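Local coordinates for periplasmic branched-chain amino acid-binding protein (Burkholderia mallei, PDB 3I09) that probably binds branched-chain amino acids or related small carboxylates for an ABC transporter and here holds acetoacetic acid in its pocket, at residues V118-D123 and Q280-S285; S186-A191 and K216-T221; A362-T365 and T369-A372. One frame throughout, in Å; residues are numbered along the deposited sequence.

Contact 1. Residues V118-D123 and Q280-S285. With AAE (acetoacetic acid), chain C.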
ATOM      1  N   VAL A 118       1.260  -6.393  11.382  1.00 10.57           N
ATOM      2  CA  VAL A 118       0.950  -4.991  11.338  1.00 10.16           C
ATOM      3  C   VAL A 118       0.743  -4.621   9.870  1.00 12.17           C
ATOM      4  O   VAL A 118       1.598  -4.945   9.037  1.00 11.27           O
ATOM      5  CB  VAL A 118       2.089  -4.156  11.933  1.00 11.24           C
ATOM      6  CG1 VAL A 118       1.786  -2.646  11.808  1.00  9.54           C
ATOM      7  CG2 VAL A 118       2.298  -4.564  13.390  1.00 11.88           C
ATOM      8  N   HIS A 119      -0.360  -3.916   9.574  1.00 11.21           N
ATOM      9  CA  HIS A 119      -0.623  -3.427   8.223  1.00 11.26           C
ATOM     10  C   HIS A 119      -0.448  -1.917   8.281  1.00 12.14           C
ATOM     11  O   HIS A 119      -1.252  -1.195   8.860  1.00 11.58           O
ATOM     12  CB  HIS A 119      -2.009  -3.868   7.725  1.00 11.77           C
ATOM     13  CG  HIS A 119      -2.129  -3.899   6.215  1.00 10.54           C
ATOM     14  ND1 HIS A 119      -3.325  -4.145   5.577  1.00 14.13           N
ATOM     15  CD2 HIS A 119      -1.200  -3.800   5.236  1.00 13.02           C
ATOM     16  CE1 HIS A 119      -3.140  -4.120   4.269  1.00 11.15           C
ATOM     17  NE2 HIS A 119      -1.858  -3.919   4.029  1.00 11.70           N
ATOM     18  N   TYR A 120       0.664  -1.451   7.712  1.00 10.80           N
ATOM     19  CA  TYR A 120       1.219  -0.178   8.115  1.00 10.66           C
ATOM     20  C   TYR A 120       0.761   1.058   7.337  1.00 11.37           C
ATOM     21  O   TYR A 120       0.590   2.128   7.949  1.00 10.52           O
ATOM     22  CB  TYR A 120       2.745  -0.222   8.119  1.00 10.56           C
ATOM     23  CG  TYR A 120       3.418   0.868   8.945  1.00 10.39           C
ATOM     24  CD1 TYR A 120       3.674   0.679  10.303  1.00  8.90           C
ATOM     25  CD2 TYR A 120       3.898   2.047   8.338  1.00 12.77           C
ATOM     26  CE1 TYR A 120       4.346   1.648  11.052  1.00 12.17           C
ATOM     27  CE2 TYR A 120       4.552   3.040   9.092  1.00 10.26           C
ATOM     28  CZ  TYR A 120       4.794   2.815  10.446  1.00 11.90           C
ATOM     29  OH  TYR A 120       5.424   3.761  11.225  1.00 11.42           O
ATOM     30  N   ALA A 121       0.627   0.940   6.016  1.00 12.22           N
ATOM     31  CA  ALA A 121       0.508   2.130   5.143  1.00 11.62           C
ATOM     32  C   ALA A 121      -0.879   2.467   4.621  1.00 11.99           C
ATOM     33  O   ALA A 121      -1.290   3.638   4.632  1.00 12.13           O
ATOM     34  CB  ALA A 121       1.494   2.041   3.985  1.00 11.25           C
ATOM     35  N   TYR A 122      -1.583   1.469   4.128  1.00 11.01           N
ATOM     36  CA  TYR A 122      -2.904   1.643   3.510  1.00 11.77           C
ATOM     37  C   TYR A 122      -3.560   0.268   3.425  1.00 11.43           C
ATOM     38  O   TYR A 122      -2.895  -0.731   3.591  1.00 10.82           O
ATOM     39  CB  TYR A 122      -2.833   2.245   2.109  1.00 11.94           C
ATOM     40  CG  TYR A 122      -2.338   1.300   1.070  1.00 10.55           C
ATOM     41  CD1 TYR A 122      -1.011   0.880   1.063  1.00 10.94           C
ATOM     42  CD2 TYR A 122      -3.216   0.688   0.179  1.00 10.93           C
ATOM     43  CE1 TYR A 122      -0.550  -0.067   0.118  1.00 11.21           C
ATOM     44  CE2 TYR A 122      -2.757  -0.223  -0.793  1.00 12.37           C
ATOM     45  CZ  TYR A 122      -1.446  -0.617  -0.799  1.00 12.50           C
ATOM     46  OH  TYR A 122      -1.016  -1.538  -1.739  1.00 12.17           O
ATOM     47  N   ASP A 123      -4.856   0.226   3.172  1.00 11.09           N
ATOM     48  CA  ASP A 123      -5.486  -1.032   2.748  1.00 11.24           C
ATOM     49  C   ASP A 123      -6.637  -0.756   1.818  1.00 11.29           C
ATOM     50  O   ASP A 123      -6.993   0.399   1.539  1.00 11.13           O
ATOM     51  CB  ASP A 123      -5.889  -1.969   3.922  1.00 10.64           C
ATOM     52  CG  ASP A 123      -7.009  -1.432   4.798  1.00 12.53           C
ATOM     53  OD1 ASP A 123      -7.891  -0.715   4.302  1.00 12.45           O
ATOM     54  OD2 ASP A 123      -6.978  -1.769   6.017  1.00 12.00           O
ATOM     55  N   GLN A 280       7.596   3.849  -0.094  1.00 11.53           N
ATOM     56  CA  GLN A 280       8.986   4.033   0.244  1.00 11.42           C
ATOM     57  C   GLN A 280       9.151   4.823   1.552  1.00 11.53           C
ATOM     58  O   GLN A 280       9.944   4.438   2.426  1.00 11.13           O
ATOM     59  CB  GLN A 280       9.720   4.659  -0.958  1.00 12.14           C
ATOM     60  CG  GLN A 280       9.859   3.628  -2.106  1.00 12.32           C
ATOM     61  CD  GLN A 280       9.808   4.166  -3.516  1.00 12.77           C
ATOM     62  OE1 GLN A 280       9.506   5.347  -3.768  1.00 11.53           O
ATOM     63  NE2 GLN A 280      10.118   3.279  -4.478  1.00 10.24           N
ATOM     64  N   ALA A 281       8.342   5.868   1.715  1.00 11.03           N
ATOM     65  CA  ALA A 281       8.219   6.585   3.010  1.00 10.79           C
ATOM     66  C   ALA A 281       7.801   5.686   4.161  1.00  9.61           C
ATOM     67  O   ALA A 281       8.435   5.648   5.240  1.00 10.28           O
ATOM     68  CB  ALA A 281       7.218   7.789   2.871  1.00 10.77           C
ATOM     69  N   ALA A 282       6.725   4.934   3.948  1.00  9.68           N
ATOM     70  CA  ALA A 282       6.217   3.984   4.964  1.00  9.67           C
ATOM     71  C   ALA A 282       7.227   2.887   5.328  1.00  9.77           C
ATOM     72  O   ALA A 282       7.334   2.515   6.501  1.00  9.85           O
ATOM     73  CB  ALA A 282       4.915   3.370   4.498  1.00  9.58           C
ATOM     74  N   ASP A 283       8.000   2.396   4.341  1.00 10.32           N
ATOM     75  CA  ASP A 283       9.071   1.436   4.608  1.00 11.25           C
ATOM     76  C   ASP A 283      10.042   1.980   5.666  1.00 10.50           C
ATOM     77  O   ASP A 283      10.382   1.275   6.647  1.00 11.08           O
ATOM     78  CB  ASP A 283       9.876   1.099   3.337  1.00 11.73           C
ATOM     79  CG  ASP A 283       9.119   0.255   2.303  1.00 15.77           C
ATOM     80  OD1 ASP A 283       8.178  -0.484   2.660  1.00 16.01           O
ATOM     81  OD2 ASP A 283       9.516   0.353   1.089  1.00 15.75           O
ATOM     82  N   TYR A 284      10.521   3.213   5.452  1.00 10.66           N
ATOM     83  CA  TYR A 284      11.429   3.858   6.389  1.00 10.03           C
ATOM     84  C   TYR A 284      10.740   4.001   7.760  1.00 11.16           C
ATOM     85  O   TYR A 284      11.311   3.623   8.792  1.00 11.52           O
ATOM     86  CB  TYR A 284      11.899   5.205   5.837  1.00 10.36           C
ATOM     87  CG  TYR A 284      12.809   6.010   6.740  1.00 10.19           C
ATOM     88  CD1 TYR A 284      12.336   6.581   7.903  1.00 13.24           C
ATOM     89  CD2 TYR A 284      14.156   6.211   6.415  1.00 11.15           C
ATOM     90  CE1 TYR A 284      13.170   7.332   8.740  1.00 13.09           C
ATOM     91  CE2 TYR A 284      14.992   7.001   7.227  1.00 10.96           C
ATOM     92  CZ  TYR A 284      14.486   7.515   8.400  1.00 11.85           C
ATOM     93  OH  TYR A 284      15.279   8.241   9.208  1.00 10.87           O
ATOM     94  N   SER A 285       9.516   4.504   7.772  1.00 11.65           N
ATOM     95  CA  SER A 285       8.825   4.773   9.038  1.00 12.68           C
ATOM     96  C   SER A 285       8.586   3.504   9.846  1.00 11.14           C
ATOM     97  O   SER A 285       8.708   3.494  11.061  1.00 11.48           O
ATOM     98  CB  SER A 285       7.474   5.472   8.762  1.00 12.77           C
ATOM     99  OG  SER A 285       6.706   5.634   9.942  1.00 11.85           O
TER
HETATM  100  O1  AAE C 501      -1.689  -5.407  -2.672  1.00 12.11           O
HETATM  101  C2  AAE C 501      -1.310  -5.393  -3.857  1.00 12.90           C
HETATM  102  O3  AAE C 501      -1.150  -6.439  -4.523  1.00 10.60           O
HETATM  103  C4  AAE C 501      -1.095  -4.046  -4.527  1.00 12.11           C
HETATM  104  C5  AAE C 501       0.333  -3.594  -4.402  1.00 16.14           C
HETATM  105  O8  AAE C 501       1.134  -4.163  -3.622  1.00 11.84           O
HETATM  106  C9  AAE C 501       0.670  -2.332  -5.140  1.00 12.93           C
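Tyr120 reaches from the segment that leaves strand 117-119 of a type I periplasmic binding protein to helix 278-297, and its phenol meets the hydroxyl of Ser285 at 2.6 Å between OH and OG. Strand 117-119 is an outermost strand of the six-stranded sheet, and the chain running on from it toward helix 124-137 is probably one of the connections between the two lobes. The polar contact comes in at the edge of the ring: Ser285 OG lies in the ring plane, beside the phenol oxygen on its CE2 side, and is also 3.4 Å from Tyr120 CZ. The torsion that swings the ring out toward the helix is chi1, -161°, which sets CG opposite the backbone N. Nearer the root of the ring the contact turns apolar. Tyr120 CD2 packs 4.2 Å from Ala282 CB, while Ala282 O lies obliquely to the ring, 3.8 Å from CE2. One residue on, the two methyls Ala121 CB and Ala282 CB meet at 3.7 Å, a close approach that small side chains on both partners permit. All four touching residues are buried, so the hydroxyls need partners: Ser285 OG also bonds Asp316, and Tyr120 OH bonds Thr289, one helical turn further along the same helix. The nearby carboxylate would be expected to polarise this chain of hydroxyls. The same segment then leads to the ligand. Tyr122, in the pocket, has its OH hydrogen-bonded to Gly102 O, which helps to hold the phenol in place. Asp123 follows as N-cap of the next helix, its OD1 taking the N-H of Ala126. Toward acetoacetic acid, the nearest approach of Tyr122 is its OH, 3.6 Å from ligand C5.

Contact 2. Residues S186-A191 and K216-T221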
ATOM      1  N   SER A 186      -9.826  -6.086 -25.079  1.00 20.01           N
ATOM      2  CA  SER A 186     -11.107  -6.806 -24.958  1.00 21.23           C
ATOM      3  C   SER A 186     -11.819  -6.516 -23.626  1.00 20.14           C
ATOM      4  O   SER A 186     -13.043  -6.324 -23.587  1.00 20.95           O
ATOM      5  CB  SER A 186     -10.931  -8.308 -25.180  1.00 20.71           C
ATOM      6  OG  SER A 186     -10.249  -8.903 -24.089  1.00 25.43           O
ATOM      7  N   PHE A 187     -11.047  -6.406 -22.550  1.00 19.46           N
ATOM      8  CA  PHE A 187     -11.582  -6.068 -21.252  1.00 18.61           C
ATOM      9  C   PHE A 187     -12.224  -4.668 -21.268  1.00 19.28           C
ATOM     10  O   PHE A 187     -13.331  -4.462 -20.752  1.00 18.16           O
ATOM     11  CB  PHE A 187     -10.486  -6.121 -20.177  1.00 19.05           C
ATOM     12  CG  PHE A 187      -9.618  -7.364 -20.238  1.00 17.69           C
ATOM     13  CD1 PHE A 187     -10.167  -8.616 -20.446  1.00 20.55           C
ATOM     14  CD2 PHE A 187      -8.258  -7.279 -20.076  1.00 16.42           C
ATOM     15  CE1 PHE A 187      -9.349  -9.758 -20.497  1.00 21.37           C
ATOM     16  CE2 PHE A 187      -7.449  -8.413 -20.107  1.00 15.60           C
ATOM     17  CZ  PHE A 187      -8.001  -9.647 -20.325  1.00 18.26           C
ATOM     18  N   LEU A 188     -11.542  -3.711 -21.892  1.00 18.23           N
ATOM     19  CA  LEU A 188     -12.054  -2.346 -21.928  1.00 19.09           C
ATOM     20  C   LEU A 188     -13.327  -2.254 -22.781  1.00 19.79           C
ATOM     21  O   LEU A 188     -14.266  -1.569 -22.415  1.00 19.22           O
ATOM     22  CB  LEU A 188     -10.961  -1.366 -22.397  1.00 19.34           C
ATOM     23  CG  LEU A 188      -9.835  -1.010 -21.414  1.00 17.92           C
ATOM     24  CD1 LEU A 188      -8.703  -0.300 -22.164  1.00 18.36           C
ATOM     25  CD2 LEU A 188     -10.278  -0.172 -20.241  1.00 19.21           C
ATOM     26  N   LEU A 189     -13.386  -2.998 -23.878  1.00 19.79           N
ATOM     27  CA  LEU A 189     -14.601  -3.023 -24.686  1.00 21.44           C
ATOM     28  C   LEU A 189     -15.807  -3.627 -23.937  1.00 20.65           C
ATOM     29  O   LEU A 189     -16.927  -3.126 -24.069  1.00 19.77           O
ATOM     30  CB  LEU A 189     -14.340  -3.701 -26.013  1.00 21.33           C
ATOM     31  CG  LEU A 189     -13.342  -2.881 -26.847  1.00 25.25           C
ATOM     32  CD1 LEU A 189     -13.093  -3.574 -28.183  1.00 28.84           C
ATOM     33  CD2 LEU A 189     -13.765  -1.397 -27.070  1.00 27.87           C
ATOM     34  N   GLN A 190     -15.582  -4.658 -23.121  1.00 20.16           N
ATOM     35  CA  GLN A 190     -16.641  -5.196 -22.265  1.00 20.18           C
ATOM     36  C   GLN A 190     -17.136  -4.141 -21.323  1.00 19.70           C
ATOM     37  O   GLN A 190     -18.332  -3.934 -21.215  1.00 19.90           O
ATOM     38  CB  GLN A 190     -16.157  -6.377 -21.422  1.00 20.39           C
ATOM     39  CG  GLN A 190     -15.882  -7.594 -22.219  1.00 21.44           C
ATOM     40  CD  GLN A 190     -15.266  -8.703 -21.366  1.00 22.36           C
ATOM     41  OE1 GLN A 190     -15.843  -9.087 -20.334  1.00 22.12           O
ATOM     42  NE2 GLN A 190     -14.103  -9.222 -21.795  1.00 19.56           N
ATOM     43  N   ALA A 191     -16.209  -3.459 -20.662  1.00 19.50           N
ATOM     44  CA  ALA A 191     -16.560  -2.369 -19.760  1.00 20.45           C
ATOM     45  C   ALA A 191     -17.323  -1.276 -20.498  1.00 20.51           C
ATOM     46  O   ALA A 191     -18.300  -0.755 -19.991  1.00 20.28           O
ATOM     47  CB  ALA A 191     -15.318  -1.789 -19.063  1.00 20.64           C
ATOM     48  N   LYS A 216      -7.545   5.632 -22.690  1.00 22.51           N
ATOM     49  CA  LYS A 216      -7.454   6.911 -23.358  1.00 25.02           C
ATOM     50  C   LYS A 216      -7.283   6.631 -24.846  1.00 26.28           C
ATOM     51  O   LYS A 216      -8.055   7.167 -25.644  1.00 26.39           O
ATOM     52  CB  LYS A 216      -6.329   7.792 -22.776  1.00 25.27           C
ATOM     53  CG  LYS A 216      -6.291   9.233 -23.357  1.00 28.21           C
ATOM     54  CD  LYS A 216      -5.621  10.203 -22.370  1.00 32.93           C
ATOM     55  CE  LYS A 216      -5.511  11.642 -22.898  1.00 35.72           C
ATOM     56  NZ  LYS A 216      -4.225  11.815 -23.653  1.00 37.89           N
ATOM     57  N   GLU A 217      -6.345   5.743 -25.205  1.00 27.09           N
ATOM     58  CA  GLU A 217      -6.139   5.310 -26.597  1.00 29.04           C
ATOM     59  C   GLU A 217      -7.409   4.862 -27.319  1.00 28.93           C
ATOM     60  O   GLU A 217      -7.684   5.368 -28.418  1.00 29.44           O
ATOM     61  CB  GLU A 217      -5.084   4.184 -26.702  1.00 29.61           C
ATOM     62  CG  GLU A 217      -5.160   3.331 -28.022  1.00 34.92           C
ATOM     63  CD  GLU A 217      -4.290   2.040 -28.053  1.00 40.44           C
ATOM     64  OE1 GLU A 217      -3.822   1.559 -26.988  1.00 44.69           O
ATOM     65  OE2 GLU A 217      -4.079   1.487 -29.164  1.00 43.09           O
ATOM     66  N   PHE A 218      -8.138   3.881 -26.757  1.00 27.97           N
ATOM     67  CA  PHE A 218      -9.319   3.309 -27.424  1.00 28.19           C
ATOM     68  C   PHE A 218     -10.567   4.211 -27.274  1.00 26.91           C
ATOM     69  O   PHE A 218     -11.650   3.836 -27.706  1.00 27.66           O
ATOM     70  CB  PHE A 218      -9.640   1.875 -26.913  1.00 29.50           C
ATOM     71  CG  PHE A 218      -8.656   0.805 -27.377  1.00 32.19           C
ATOM     72  CD1 PHE A 218      -8.686   0.324 -28.687  1.00 36.39           C
ATOM     73  CD2 PHE A 218      -7.716   0.266 -26.497  1.00 35.34           C
ATOM     74  CE1 PHE A 218      -7.778  -0.659 -29.115  1.00 37.32           C
ATOM     75  CE2 PHE A 218      -6.811  -0.726 -26.918  1.00 36.77           C
ATOM     76  CZ  PHE A 218      -6.842  -1.178 -28.231  1.00 37.17           C
ATOM     77  N   GLY A 219     -10.422   5.378 -26.653  1.00 25.05           N
ATOM     78  CA  GLY A 219     -11.519   6.333 -26.524  1.00 24.51           C
ATOM     79  C   GLY A 219     -12.515   6.013 -25.413  1.00 23.61           C
ATOM     80  O   GLY A 219     -13.609   6.583 -25.368  1.00 23.11           O
ATOM     81  N   ILE A 220     -12.138   5.124 -24.499  1.00 22.61           N
ATOM     82  CA  ILE A 220     -13.054   4.696 -23.440  1.00 22.19           C
ATOM     83  C   ILE A 220     -13.416   5.917 -22.593  1.00 21.92           C
ATOM     84  O   ILE A 220     -14.550   6.056 -22.135  1.00 21.37           O
ATOM     85  CB  ILE A 220     -12.438   3.585 -22.549  1.00 22.56           C
ATOM     86  CG1 ILE A 220     -12.026   2.328 -23.352  1.00 23.44           C
ATOM     87  CG2 ILE A 220     -13.372   3.236 -21.394  1.00 23.43           C
ATOM     88  CD1 ILE A 220     -13.097   1.696 -24.246  1.00 23.72           C
ATOM     89  N   THR A 221     -12.456   6.824 -22.409  1.00 21.25           N
ATOM     90  CA  THR A 221     -12.638   7.967 -21.517  1.00 21.92           C
ATOM     91  C   THR A 221     -13.527   9.069 -22.121  1.00 23.38           C
ATOM     92  O   THR A 221     -13.851  10.041 -21.454  1.00 23.22           O
ATOM     93  CB  THR A 221     -11.274   8.561 -21.096  1.00 22.17           C
ATOM     94  OG1 THR A 221     -10.530   8.835 -22.274  1.00 22.01           O
ATOM     95  CG2 THR A 221     -10.500   7.585 -20.238  1.00 18.97           C
TER
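Ile220 and Leu188 make the centre of this contact, and the isoleucine can be followed outward from CB. Its CB bond is directed at helix 185-193. There the chain forks: CG2, opposite the backbone N, meets neither leucine, while CG1, opposite the carbonyl carbon at a chi1 of -58°, comes 4.0 Å from Leu188 CB. A chi2 of -53° then folds the terminal CD1 toward the backbone of the helix, 3.9 Å from Leu188 O, where it also borders Leu189, whose CD2 is 4.2 Å from Ile220 CD1. The isoleucine tip thus rests between the base of one leucine and the end of the next. Leu189 does not aim its CB at the partner; the CD2 branch of its isobutyl group, not the extended CD1, comes within range. Leu188 continues past Ile220 to a second neighbour: its CD1 approaches Phe218 CD2 at 4.5 Å, a loose contact that meets the ring obliquely. The side chains meet by apolar packing alone, with one methyl also against a backbone carbonyl, and burial falls off from Leu188 and Ile220 to exposed Leu189 and Phe218. At the end of helix 205-217 Gly219, with a phi of 80°, forms a Schellman motif, its N bonding Lys216 O at 3.1 Å, and the reversal of the backbone brings Ile220 back toward the neighbouring helix. Leu188 also packs on Ala214 and Ala215 of that helix and on Leu199 of strand 198-202. Helix 185-193 connects strands 170-177 and 198-202, and helix 205-217 connects 198-202 and 225-228: successive beta-alpha-beta units whose helices pack side by side on the parallel sheet, as in the Rossmann-like lobes of this family.

Contact 3. Residues A362-T365 and T369-A372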
ATOM      1  N   ALA A 362     -11.141   6.044   8.329  1.00 19.03           N
ATOM      2  CA  ALA A 362     -10.627   5.572   7.048  1.00 19.23           C
ATOM      3  C   ALA A 362     -10.635   4.052   6.889  1.00 17.97           C
ATOM      4  O   ALA A 362     -10.753   3.518   5.775  1.00 19.70           O
ATOM      5  CB  ALA A 362      -9.204   6.105   6.869  1.00 18.23           C
ATOM      6  N   PHE A 363     -10.516   3.346   8.008  1.00 16.77           N
ATOM      7  CA  PHE A 363     -10.317   1.906   8.000  1.00 14.74           C
ATOM      8  C   PHE A 363     -11.551   1.134   8.490  1.00 15.19           C
ATOM      9  O   PHE A 363     -12.565   1.727   8.894  1.00 14.29           O
ATOM     10  CB  PHE A 363      -9.073   1.582   8.849  1.00 14.94           C
ATOM     11  CG  PHE A 363      -7.792   2.141   8.266  1.00 14.35           C
ATOM     12  CD1 PHE A 363      -7.134   1.463   7.278  1.00 14.69           C
ATOM     13  CD2 PHE A 363      -7.286   3.373   8.689  1.00 16.03           C
ATOM     14  CE1 PHE A 363      -5.975   1.975   6.692  1.00 15.60           C
ATOM     15  CE2 PHE A 363      -6.130   3.900   8.118  1.00 14.96           C
ATOM     16  CZ  PHE A 363      -5.461   3.214   7.149  1.00 16.76           C
ATOM     17  N   THR A 364     -11.447  -0.193   8.476  1.00 14.28           N
ATOM     18  CA  THR A 364     -12.553  -1.073   8.880  1.00 14.73           C
ATOM     19  C   THR A 364     -13.028  -0.712  10.289  1.00 16.35           C
ATOM     20  O   THR A 364     -12.209  -0.545  11.191  1.00 15.08           O
ATOM     21  CB  THR A 364     -12.091  -2.556   8.864  1.00 14.97           C
ATOM     22  OG1 THR A 364     -11.663  -2.916   7.540  1.00 14.59           O
ATOM     23  CG2 THR A 364     -13.207  -3.479   9.301  1.00 15.55           C
ATOM     24  N   THR A 365     -14.349  -0.582  10.471  1.00 16.93           N
ATOM     25  CA  THR A 365     -14.910  -0.280  11.775  1.00 18.09           C
ATOM     26  C   THR A 365     -15.042  -1.532  12.628  1.00 18.52           C
ATOM     27  O   THR A 365     -15.110  -2.662  12.113  1.00 17.51           O
ATOM     28  CB  THR A 365     -16.323   0.380  11.660  1.00 18.88           C
ATOM     29  OG1 THR A 365     -17.268  -0.576  11.142  1.00 18.32           O
ATOM     30  CG2 THR A 365     -16.293   1.612  10.769  1.00 19.37           C
ATOM     31  N   THR A 369     -15.825  -5.470  11.224  1.00 16.94           N
ATOM     32  CA  THR A 369     -14.624  -6.289  11.152  1.00 15.75           C
ATOM     33  C   THR A 369     -14.905  -7.768  10.910  1.00 16.06           C
ATOM     34  O   THR A 369     -15.888  -8.311  11.423  1.00 15.72           O
ATOM     35  CB  THR A 369     -13.799  -6.198  12.438  1.00 16.05           C
ATOM     36  OG1 THR A 369     -12.513  -6.782  12.226  1.00 14.59           O
ATOM     37  CG2 THR A 369     -14.537  -6.880  13.637  1.00 15.50           C
ATOM     38  N   ARG A 370     -14.026  -8.413  10.161  1.00 15.62           N
ATOM     39  CA  ARG A 370     -14.030  -9.882  10.039  1.00 15.74           C
ATOM     40  C   ARG A 370     -12.831 -10.483  10.782  1.00 15.52           C
ATOM     41  O   ARG A 370     -12.490 -11.675  10.621  1.00 15.38           O
ATOM     42  CB  ARG A 370     -14.083 -10.302   8.559  1.00 15.76           C
ATOM     43  CG  ARG A 370     -15.252  -9.635   7.757  1.00 16.74           C
ATOM     44  CD  ARG A 370     -14.877  -8.369   6.988  1.00 16.06           C
ATOM     45  NE  ARG A 370     -13.840  -8.658   6.018  1.00 15.08           N
ATOM     46  CZ  ARG A 370     -13.116  -7.757   5.356  1.00 18.23           C
ATOM     47  NH1 ARG A 370     -13.311  -6.441   5.510  1.00 20.52           N
ATOM     48  NH2 ARG A 370     -12.192  -8.182   4.514  1.00 18.90           N
ATOM     49  N   CYS A 371     -12.202  -9.665  11.635  1.00 15.11           N
ATOM     50  CA  CYS A 371     -11.072 -10.117  12.456  1.00 14.99           C
ATOM     51  C   CYS A 371     -11.587 -10.811  13.715  1.00 16.37           C
ATOM     52  O   CYS A 371     -12.150 -10.179  14.602  1.00 13.83           O
ATOM     53  CB  CYS A 371     -10.182  -8.942  12.857  1.00 15.68           C
ATOM     54  SG  CYS A 371      -8.864  -9.381  14.003  1.00 16.32           S
ATOM     55  N   ALA A 372     -11.380 -12.129  13.778  1.00 16.98           N
ATOM     56  CA  ALA A 372     -11.856 -12.930  14.904  1.00 18.01           C
ATOM     57  C   ALA A 372     -11.180 -12.553  16.251  1.00 18.40           C
ATOM     58  O   ALA A 372     -11.693 -12.901  17.331  1.00 20.26           O
ATOM     59  CB  ALA A 372     -11.668 -14.429  14.587  1.00 18.41           C
TER
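Thr364 lays its methyl against the backbone of Thr369, CG2 standing 3.7 Å from the CA of Thr369, and so closes a short loop in the C-terminal tail. The rotamer decides which half of the threonine does this. A chi1 of -60° places OG1 beside the backbone N and CG2 opposite it, so that the methyl meets the returning chain, 3.8 Å from Thr369 N and 4.2 Å from Thr369 CB. Thr369 answers with its own backbone and CB rather than its hydroxyl; the CB also lies 3.8 Å from Thr365 O. Its OG1 is turned the other way, opposite the backbone N, and accepts the N-H of Cys371 at 3.0 Å between Thr369 OG1 and Cys371 N. The bond is nearly straight, 159° at the hydrogen, and makes an ST turn that fixes the rotation of this threonine. In that rotamer CG2 of Thr369 has to sit between the backbone N and the carbonyl carbon. Arg370 is bent. Its chi2 of 95° departs from a staggered value, and the next torsion folds the chain again, leaving NH1 4.4 Å from Thr364 OG1, a distance of proximity rather than bonding. The stronger partners of the guanidinium are acidic: NE forms a salt bridge with Glu111 and NH1 another with Asp106, which together hold the bent arginine in place. Cys371, next along, is tied to Cys113 by a disulfide. The tail is thereby stitched to the chain that follows strand 97-100, while Thr364 and Arg370 both rest on Met125 of helix 124-137 and Phe363 packs on Ile330 and Met333 of strand 329-338.

Overall arrangement
Following the chain from the N terminus, contact 1 opens first, where strand 117-119 leaves the six-stranded sheet. Before it closes at helix 278-297, the chain builds the four-stranded parallel sheet, and contact 2 is nested in that excursion, joining helix 185-193 to the end of helix 205-217 about 21 Å from contact 1 by nearest atoms. Contact 1 closes a long loop back to the first lobe, beside a probable inter-lobe connection; contact 2 closes a local one at the outer part of the other lobe. Contact 3 comes afterwards, in series, as a short loop in the tail. It touches contact 1, where Phe363 packs against Asp123, so segment 118-123 and tail meet beside helix 124-137.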